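Endoglucanase (Uncultured bacterium, PDB 3X17) hydrolyses internal beta-1,4-glucosidic bonds of cellulose as a glycoside hydrolase family 9 endoglucanase. Local coordinates at residues A[192-197]-A[224-229]; A[228-233]-A[279-284]. One frame throughout, in Å; residues are numbered along the deposited sequence.

Both contacts use helix 221-235, and they have W228 and G229 in common; their centres lie 8 Å apart. Contact 1 joins this helix to helix 184-200, and contact 2 joins it to helix 272-288. The two partner helices also touch each other: L195 CD1 comes within 3.8 Å of M284 CB, and A192 O lies 3.3 Å from M284 CE. The three helices therefore pack together, with the touching side chains buried, within the catalytic domain. Contact 1 includes the calcium ligand D224, whereas contact 2 is farther from that ion; the side chain of A281 is about 14 Å from the second calcium ion. Neither contact includes a residue of the zinc site.

Contact 1 of 2, residues A[192-197]-A[224-229]; sequences AQLLKA and DEVRWG. With CA (calcium ion), chain D.
A chi1 of 162° in V226 sets CG1 opposite its own backbone N and CG2 opposite its carbonyl carbon, spreading the two methyls so that each meets a different leucine of 192-197. In L195 a chi1 of -86° keeps CG beside the backbone N and brings this branch point up to the valine. CG2 of V226 presses on CB of L194 at 3.6 Å, with CD1 of the same leucine a little farther off, and the two side chains pass each other heading in opposite directions. CG1 faces the branch point of L195 instead, 3.9 Å from CG and equally near CD2, and here the side chains cross at about a right angle. The valine is thus lodged between two successive leucines, and contact across the pair is wholly apolar, burying 160 Å² in total. The backbones pass close, with CA of L194 and CA of V226 6.9 Å apart. Beyond V226, L194 also packs on Y127 of helix 115-130 and V550 of helix 543-558, while L195 touches M284, A285 and I288 of helix 272-288. On 224-229, E225 turns its carboxylate away from the leucines, to a salt bridge with R131 and a hydrogen bond with W174. D224 likewise takes no part in the apolar contact and binds calcium through OD2 at 2.5 Å, alongside D207, E214, N217, V219 and D221. The contact thus closes a pair of consecutive helices of the (alpha/alpha)6 barrel whose long connection folds around a calcium ion at the start of the second helix.

Contact 2 of 2, residues A[228-233]-A[279-284]; sequences WGLEWL and AAAWAM
This is a buried helix-helix contact between helix 221-235 and helix 272-288, in which the indole of W282 meets the other helix edge-on, alongside L230 and L233. The axes of the two segments approach to 10.8 Å, and their directions make an angle of 130°, so the helices run obliquely antiparallel. With chi1 at -75°, CG of W282 lies beside the backbone N, and the ring reaches across to 228-233. Its CZ2 sits 3.5 Å from CB of L233, which lies off the ring plane, whereas the carbonyl carbon of L233 meets the ring at its edge. Also at the edge, near the plane of the indole, NE1 approaches O of L230 at 3.5 Å, a close approach that does not amount to a hydrogen bond. In this part of the family 9 (alpha/alpha)6 barrel the tryptophan thus fills the interval between two helices, and helix 294-312 packs against it through A303 and A304. F234 stacks on the ring. L230 slides past W282 in the opposite direction, and its CD2 lies 4.1 Å from CD1 of the indole and rests on CB of A281 at 4.2 Å. An alanine in place of W282 would remove the ring and would probably open a gap between the helices, leaving L233 and F234 without their aromatic partner.

Contact 1 of 2, residues A[192-197]-A[224-229]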
ATOM      1  N   ALA A 192      -6.821   7.385   3.925  1.00 30.15           N
ATOM      2  CA  ALA A 192      -7.659   6.564   4.830  1.00 29.27           C
ATOM      3  C   ALA A 192      -6.839   5.447   5.435  1.00 29.08           C
ATOM      4  O   ALA A 192      -7.002   5.132   6.608  1.00 31.50           O
ATOM      5  CB  ALA A 192      -8.851   5.975   4.083  1.00 24.95           C
ATOM      6  N   GLN A 193      -6.014   4.797   4.615  1.00 29.13           N
ATOM      7  CA  GLN A 193      -5.238   3.669   5.092  1.00 31.03           C
ATOM      8  C   GLN A 193      -4.086   4.077   6.024  1.00 30.26           C
ATOM      9  O   GLN A 193      -3.834   3.415   7.022  1.00 31.98           O
ATOM     10  CB  GLN A 193      -4.747   2.778   3.949  1.00 29.51           C
ATOM     11  CG  GLN A 193      -5.822   2.007   3.227  1.00 32.02           C
ATOM     12  CD  GLN A 193      -5.282   1.267   2.000  1.00 32.95           C
ATOM     13  OE1 GLN A 193      -4.897   0.104   2.079  1.00 35.99           O
ATOM     14  NE2 GLN A 193      -5.290   1.936   0.855  1.00 32.17           N
ATOM     15  N   LEU A 194      -3.420   5.189   5.750  1.00 29.30           N
ATOM     16  CA  LEU A 194      -2.458   5.704   6.731  1.00 28.88           C
ATOM     17  C   LEU A 194      -3.166   6.056   8.041  1.00 29.73           C
ATOM     18  O   LEU A 194      -2.650   5.798   9.137  1.00 29.88           O
ATOM     19  CB  LEU A 194      -1.684   6.909   6.181  1.00 27.38           C
ATOM     20  CG  LEU A 194      -0.951   6.704   4.842  1.00 29.70           C
ATOM     21  CD1 LEU A 194      -0.286   8.037   4.413  1.00 33.65           C
ATOM     22  CD2 LEU A 194       0.113   5.572   4.875  1.00 26.80           C
ATOM     23  N   LEU A 195      -4.373   6.591   7.933  1.00 27.38           N
ATOM     24  CA  LEU A 195      -5.096   7.006   9.124  1.00 30.35           C
ATOM     25  C   LEU A 195      -5.385   5.783   9.988  1.00 30.20           C
ATOM     26  O   LEU A 195      -5.268   5.829  11.216  1.00 31.67           O
ATOM     27  CB  LEU A 195      -6.423   7.688   8.758  1.00 29.34           C
ATOM     28  CG  LEU A 195      -6.366   9.192   8.465  1.00 33.04           C
ATOM     29  CD1 LEU A 195      -7.721   9.626   7.918  1.00 22.63           C
ATOM     30  CD2 LEU A 195      -6.022  10.013   9.717  1.00 29.12           C
ATOM     31  N   LYS A 196      -5.757   4.687   9.336  1.00 30.61           N
ATOM     32  CA  LYS A 196      -6.134   3.459  10.038  1.00 30.50           C
ATOM     33  C   LYS A 196      -4.916   2.822  10.675  1.00 29.99           C
ATOM     34  O   LYS A 196      -5.016   2.224  11.741  1.00 31.11           O
ATOM     35  CB  LYS A 196      -6.764   2.484   9.033  1.00 31.22           C
ATOM     36  CG  LYS A 196      -7.642   1.440   9.646  1.00 36.75           C
ATOM     37  CD  LYS A 196      -8.765   2.064  10.477  1.00 37.90           C
ATOM     38  CE  LYS A 196      -9.210   1.054  11.538  1.00 33.73           C
ATOM     39  NZ  LYS A 196     -10.085   1.726  12.552  1.00 35.11           N
ATOM     40  N   ALA A 197      -3.786   2.843   9.960  1.00 29.98           N
ATOM     41  CA  ALA A 197      -2.519   2.435  10.542  1.00 30.24           C
ATOM     42  C   ALA A 197      -2.279   3.180  11.859  1.00 31.77           C
ATOM     43  O   ALA A 197      -1.830   2.585  12.843  1.00 31.97           O
ATOM     44  CB  ALA A 197      -1.369   2.702   9.580  1.00 30.15           C
ATOM     45  N   ASP A 224       0.590  14.567  10.190  1.00 30.21           N
ATOM     46  CA  ASP A 224       1.003  15.680   9.346  1.00 32.28           C
ATOM     47  C   ASP A 224       1.054  15.267   7.882  1.00 32.82           C
ATOM     48  O   ASP A 224       0.621  16.020   7.016  1.00 32.89           O
ATOM     49  CB  ASP A 224       2.346  16.245   9.781  1.00 31.47           C
ATOM     50  CG  ASP A 224       2.277  16.893  11.151  1.00 39.21           C
ATOM     51  OD1 ASP A 224       1.331  17.682  11.412  1.00 31.46           O
ATOM     52  OD2 ASP A 224       3.097  16.502  11.999  1.00 37.66           O
ATOM     53  N   GLU A 225       1.575  14.074   7.592  1.00 32.05           N
ATOM     54  CA  GLU A 225       1.652  13.677   6.187  1.00 30.25           C
ATOM     55  C   GLU A 225       0.243  13.524   5.618  1.00 30.84           C
ATOM     56  O   GLU A 225      -0.055  14.041   4.540  1.00 31.04           O
ATOM     57  CB  GLU A 225       2.429  12.381   5.986  1.00 29.44           C
ATOM     58  CG  GLU A 225       2.753  12.131   4.491  1.00 30.59           C
ATOM     59  CD  GLU A 225       3.710  13.196   3.937  1.00 30.03           C
ATOM     60  OE1 GLU A 225       4.679  13.542   4.658  1.00 28.47           O
ATOM     61  OE2 GLU A 225       3.449  13.729   2.835  1.00 27.92           O
ATOM     62  N   VAL A 226      -0.580  12.730   6.298  1.00 28.48           N
ATOM     63  CA  VAL A 226      -1.977  12.574   5.930  1.00 29.88           C
ATOM     64  C   VAL A 226      -2.630  13.927   5.682  1.00 30.69           C
ATOM     65  O   VAL A 226      -3.418  14.076   4.757  1.00 31.70           O
ATOM     66  CB  VAL A 226      -2.775  11.828   7.018  1.00 30.08           C
ATOM     67  CG1 VAL A 226      -4.272  12.067   6.839  1.00 26.63           C
ATOM     68  CG2 VAL A 226      -2.440  10.319   6.984  1.00 29.43           C
ATOM     69  N   ARG A 227      -2.324  14.907   6.526  1.00 31.07           N
ATOM     70  CA  ARG A 227      -2.984  16.187   6.417  1.00 31.59           C
ATOM     71  C   ARG A 227      -2.589  16.888   5.111  1.00 29.96           C
ATOM     72  O   ARG A 227      -3.419  17.494   4.474  1.00 31.22           O
ATOM     73  CB  ARG A 227      -2.638  17.080   7.621  1.00 33.33           C
ATOM     74  CG  ARG A 227      -3.573  18.258   7.724  1.00 39.40           C
ATOM     75  CD  ARG A 227      -2.915  19.533   8.201  1.00 50.48           C
ATOM     76  NE  ARG A 227      -2.955  19.651   9.653  1.00 55.14           N
ATOM     77  CZ  ARG A 227      -3.453  20.687  10.328  1.00 58.49           C
ATOM     78  NH1 ARG A 227      -3.980  21.753   9.708  1.00 54.51           N
ATOM     79  NH2 ARG A 227      -3.415  20.646  11.650  1.00 51.95           N
ATOM     80  N   TRP A 228      -1.321  16.771   4.712  1.00 31.22           N
ATOM     81  CA  TRP A 228      -0.894  17.214   3.398  1.00 31.81           C
ATOM     82  C   TRP A 228      -1.823  16.667   2.316  1.00 32.09           C
ATOM     83  O   TRP A 228      -2.279  17.411   1.455  1.00 30.18           O
ATOM     84  CB  TRP A 228       0.549  16.777   3.114  1.00 33.14           C
ATOM     85  CG  TRP A 228       1.170  17.449   1.891  1.00 33.55           C
ATOM     86  CD1 TRP A 228       1.204  16.966   0.608  1.00 32.17           C
ATOM     87  CD2 TRP A 228       1.825  18.731   1.853  1.00 35.41           C
ATOM     88  NE1 TRP A 228       1.807  17.877  -0.227  1.00 36.42           N
ATOM     89  CE2 TRP A 228       2.200  18.969   0.511  1.00 34.87           C
ATOM     90  CE3 TRP A 228       2.120  19.702   2.824  1.00 34.51           C
ATOM     91  CZ2 TRP A 228       2.887  20.123   0.118  1.00 40.67           C
ATOM     92  CZ3 TRP A 228       2.780  20.879   2.422  1.00 39.33           C
ATOM     93  CH2 TRP A 228       3.144  21.079   1.084  1.00 37.74           C
ATOM     94  N   GLY A 229      -2.111  15.370   2.352  1.00 31.02           N
ATOM     95  CA  GLY A 229      -2.930  14.781   1.293  1.00 29.91           C
ATOM     96  C   GLY A 229      -4.348  15.301   1.366  1.00 29.92           C
ATOM     97  O   GLY A 229      -4.954  15.623   0.351  1.00 30.84           O
TER
HETATM   98 CA    CA D 602       4.630  16.475  13.910  1.00 56.75          CA

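Contact 2 of 2, residues A[228-233]-A[279-284]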
ATOM      1  N   TRP A 228      -1.321  16.771   4.712  1.00 31.22           N
ATOM      2  CA  TRP A 228      -0.894  17.214   3.398  1.00 31.81           C
ATOM      3  C   TRP A 228      -1.823  16.667   2.316  1.00 32.09           C
ATOM      4  O   TRP A 228      -2.279  17.411   1.455  1.00 30.18           O
ATOM      5  CB  TRP A 228       0.549  16.777   3.114  1.00 33.14           C
ATOM      6  CG  TRP A 228       1.170  17.449   1.891  1.00 33.55           C
ATOM      7  CD1 TRP A 228       1.204  16.966   0.608  1.00 32.17           C
ATOM      8  CD2 TRP A 228       1.825  18.731   1.853  1.00 35.41           C
ATOM      9  NE1 TRP A 228       1.807  17.877  -0.227  1.00 36.42           N
ATOM     10  CE2 TRP A 228       2.200  18.969   0.511  1.00 34.87           C
ATOM     11  CE3 TRP A 228       2.120  19.702   2.824  1.00 34.51           C
ATOM     12  CZ2 TRP A 228       2.887  20.123   0.118  1.00 40.67           C
ATOM     13  CZ3 TRP A 228       2.780  20.879   2.422  1.00 39.33           C
ATOM     14  CH2 TRP A 228       3.144  21.079   1.084  1.00 37.74           C
ATOM     15  N   GLY A 229      -2.111  15.370   2.352  1.00 31.02           N
ATOM     16  CA  GLY A 229      -2.930  14.781   1.293  1.00 29.91           C
ATOM     17  C   GLY A 229      -4.348  15.301   1.366  1.00 29.92           C
ATOM     18  O   GLY A 229      -4.954  15.623   0.351  1.00 30.84           O
ATOM     19  N   LEU A 230      -4.878  15.404   2.582  1.00 30.11           N
ATOM     20  CA  LEU A 230      -6.276  15.778   2.768  1.00 30.57           C
ATOM     21  C   LEU A 230      -6.527  17.244   2.420  1.00 32.00           C
ATOM     22  O   LEU A 230      -7.619  17.603   1.938  1.00 29.32           O
ATOM     23  CB  LEU A 230      -6.698  15.524   4.207  1.00 29.73           C
ATOM     24  CG  LEU A 230      -6.654  14.046   4.631  1.00 33.62           C
ATOM     25  CD1 LEU A 230      -7.155  13.980   6.050  1.00 29.22           C
ATOM     26  CD2 LEU A 230      -7.572  13.255   3.692  1.00 32.24           C
ATOM     27  N   GLU A 231      -5.535  18.092   2.709  1.00 30.85           N
ATOM     28  CA  GLU A 231      -5.625  19.520   2.368  1.00 31.83           C
ATOM     29  C   GLU A 231      -5.669  19.772   0.861  1.00 31.57           C
ATOM     30  O   GLU A 231      -6.390  20.662   0.382  1.00 33.11           O
ATOM     31  CB  GLU A 231      -4.508  20.304   3.052  1.00 32.12           C
ATOM     32  CG  GLU A 231      -4.819  20.460   4.535  1.00 38.82           C
ATOM     33  CD  GLU A 231      -3.845  21.342   5.309  1.00 50.12           C
ATOM     34  OE1 GLU A 231      -2.639  21.352   4.969  1.00 51.20           O
ATOM     35  OE2 GLU A 231      -4.274  21.939   6.337  1.00 48.01           O
ATOM     36  N   TRP A 232      -5.011  18.898   0.116  1.00 30.09           N
ATOM     37  CA  TRP A 232      -5.166  18.878  -1.329  1.00 30.98           C
ATOM     38  C   TRP A 232      -6.538  18.448  -1.797  1.00 29.99           C
ATOM     39  O   TRP A 232      -7.116  19.080  -2.671  1.00 30.21           O
ATOM     40  CB  TRP A 232      -4.100  18.017  -1.984  1.00 29.42           C
ATOM     41  CG  TRP A 232      -4.227  18.088  -3.444  1.00 33.37           C
ATOM     42  CD1 TRP A 232      -4.028  19.190  -4.229  1.00 31.27           C
ATOM     43  CD2 TRP A 232      -4.719  17.060  -4.313  1.00 35.85           C
ATOM     44  NE1 TRP A 232      -4.293  18.888  -5.540  1.00 32.48           N
ATOM     45  CE2 TRP A 232      -4.770  17.607  -5.614  1.00 32.12           C
ATOM     46  CE3 TRP A 232      -5.040  15.714  -4.135  1.00 33.52           C
ATOM     47  CZ2 TRP A 232      -5.162  16.868  -6.715  1.00 29.66           C
ATOM     48  CZ3 TRP A 232      -5.443  14.975  -5.242  1.00 35.24           C
ATOM     49  CH2 TRP A 232      -5.516  15.563  -6.508  1.00 34.28           C
ATOM     50  N   LEU A 233      -7.092  17.397  -1.187  1.00 31.21           N
ATOM     51  CA  LEU A 233      -8.512  17.077  -1.359  1.00 31.00           C
ATOM     52  C   LEU A 233      -9.474  18.265  -1.161  1.00 30.68           C
ATOM     53  O   LEU A 233     -10.431  18.415  -1.933  1.00 29.78           O
ATOM     54  CB  LEU A 233      -8.939  15.891  -0.468  1.00 30.46           C
ATOM     55  CG  LEU A 233      -8.281  14.522  -0.709  1.00 37.03           C
ATOM     56  CD1 LEU A 233      -9.043  13.397   0.042  1.00 32.04           C
ATOM     57  CD2 LEU A 233      -8.148  14.180  -2.240  1.00 34.70           C
ATOM     58  N   ALA A 279     -15.216  12.136   1.134  1.00 30.56           N
ATOM     59  CA  ALA A 279     -16.079  12.178   2.310  1.00 30.76           C
ATOM     60  C   ALA A 279     -15.608  11.200   3.365  1.00 28.96           C
ATOM     61  O   ALA A 279     -15.508  11.552   4.526  1.00 30.62           O
ATOM     62  CB  ALA A 279     -17.586  11.913   1.949  1.00 28.70           C
ATOM     63  N   ALA A 280     -15.344   9.965   2.965  1.00 30.27           N
ATOM     64  CA  ALA A 280     -14.986   8.923   3.927  1.00 30.86           C
ATOM     65  C   ALA A 280     -13.658   9.279   4.617  1.00 31.43           C
ATOM     66  O   ALA A 280     -13.546   9.256   5.847  1.00 32.12           O
ATOM     67  CB  ALA A 280     -14.909   7.539   3.236  1.00 29.07           C
ATOM     68  N   ALA A 281     -12.679   9.690   3.833  1.00 30.65           N
ATOM     69  CA  ALA A 281     -11.352   9.944   4.392  1.00 31.42           C
ATOM     70  C   ALA A 281     -11.388  11.130   5.330  1.00 30.33           C
ATOM     71  O   ALA A 281     -10.829  11.069   6.430  1.00 30.18           O
ATOM     72  CB  ALA A 281     -10.327  10.152   3.292  1.00 32.10           C
ATOM     73  N   TRP A 282     -12.092  12.181   4.920  1.00 29.94           N
ATOM     74  CA  TRP A 282     -12.278  13.362   5.756  1.00 31.01           C
ATOM     75  C   TRP A 282     -13.017  13.027   7.061  1.00 31.00           C
ATOM     76  O   TRP A 282     -12.735  13.624   8.096  1.00 31.71           O
ATOM     77  CB  TRP A 282     -13.099  14.425   5.036  1.00 31.00           C
ATOM     78  CG  TRP A 282     -12.371  15.166   3.979  1.00 33.73           C
ATOM     79  CD1 TRP A 282     -11.040  15.509   3.969  1.00 29.13           C
ATOM     80  CD2 TRP A 282     -12.931  15.681   2.765  1.00 29.75           C
ATOM     81  NE1 TRP A 282     -10.734  16.158   2.794  1.00 33.70           N
ATOM     82  CE2 TRP A 282     -11.884  16.328   2.064  1.00 29.88           C
ATOM     83  CE3 TRP A 282     -14.202  15.620   2.181  1.00 27.39           C
ATOM     84  CZ2 TRP A 282     -12.079  16.928   0.818  1.00 32.10           C
ATOM     85  CZ3 TRP A 282     -14.389  16.206   0.920  1.00 28.44           C
ATOM     86  CH2 TRP A 282     -13.348  16.868   0.273  1.00 27.57           C
ATOM     87  N   ALA A 283     -14.084  12.244   6.974  1.00 30.22           N
ATOM     88  CA  ALA A 283     -14.820  11.865   8.198  1.00 30.36           C
ATOM     89  C   ALA A 283     -13.946  11.028   9.138  1.00 28.50           C
ATOM     90  O   ALA A 283     -14.008  11.184  10.354  1.00 29.40           O
ATOM     91  CB  ALA A 283     -16.095  11.127   7.867  1.00 28.36           C
ATOM     92  N   MET A 284     -13.159  10.106   8.583  1.00 30.69           N
ATOM     93  CA  MET A 284     -12.106   9.470   9.371  1.00 31.83           C
ATOM     94  C   MET A 284     -11.167  10.463  10.063  1.00 31.77           C
ATOM     95  O   MET A 284     -10.770  10.248  11.188  1.00 31.41           O
ATOM     96  CB  MET A 284     -11.301   8.483   8.528  1.00 29.31           C
ATOM     97  CG  MET A 284     -12.052   7.208   8.249  1.00 35.82           C
ATOM     98  SD  MET A 284     -11.191   6.218   7.017  1.00 35.73           S
ATOM     99  CE  MET A 284      -9.953   5.445   8.066  1.00 33.65           C
TER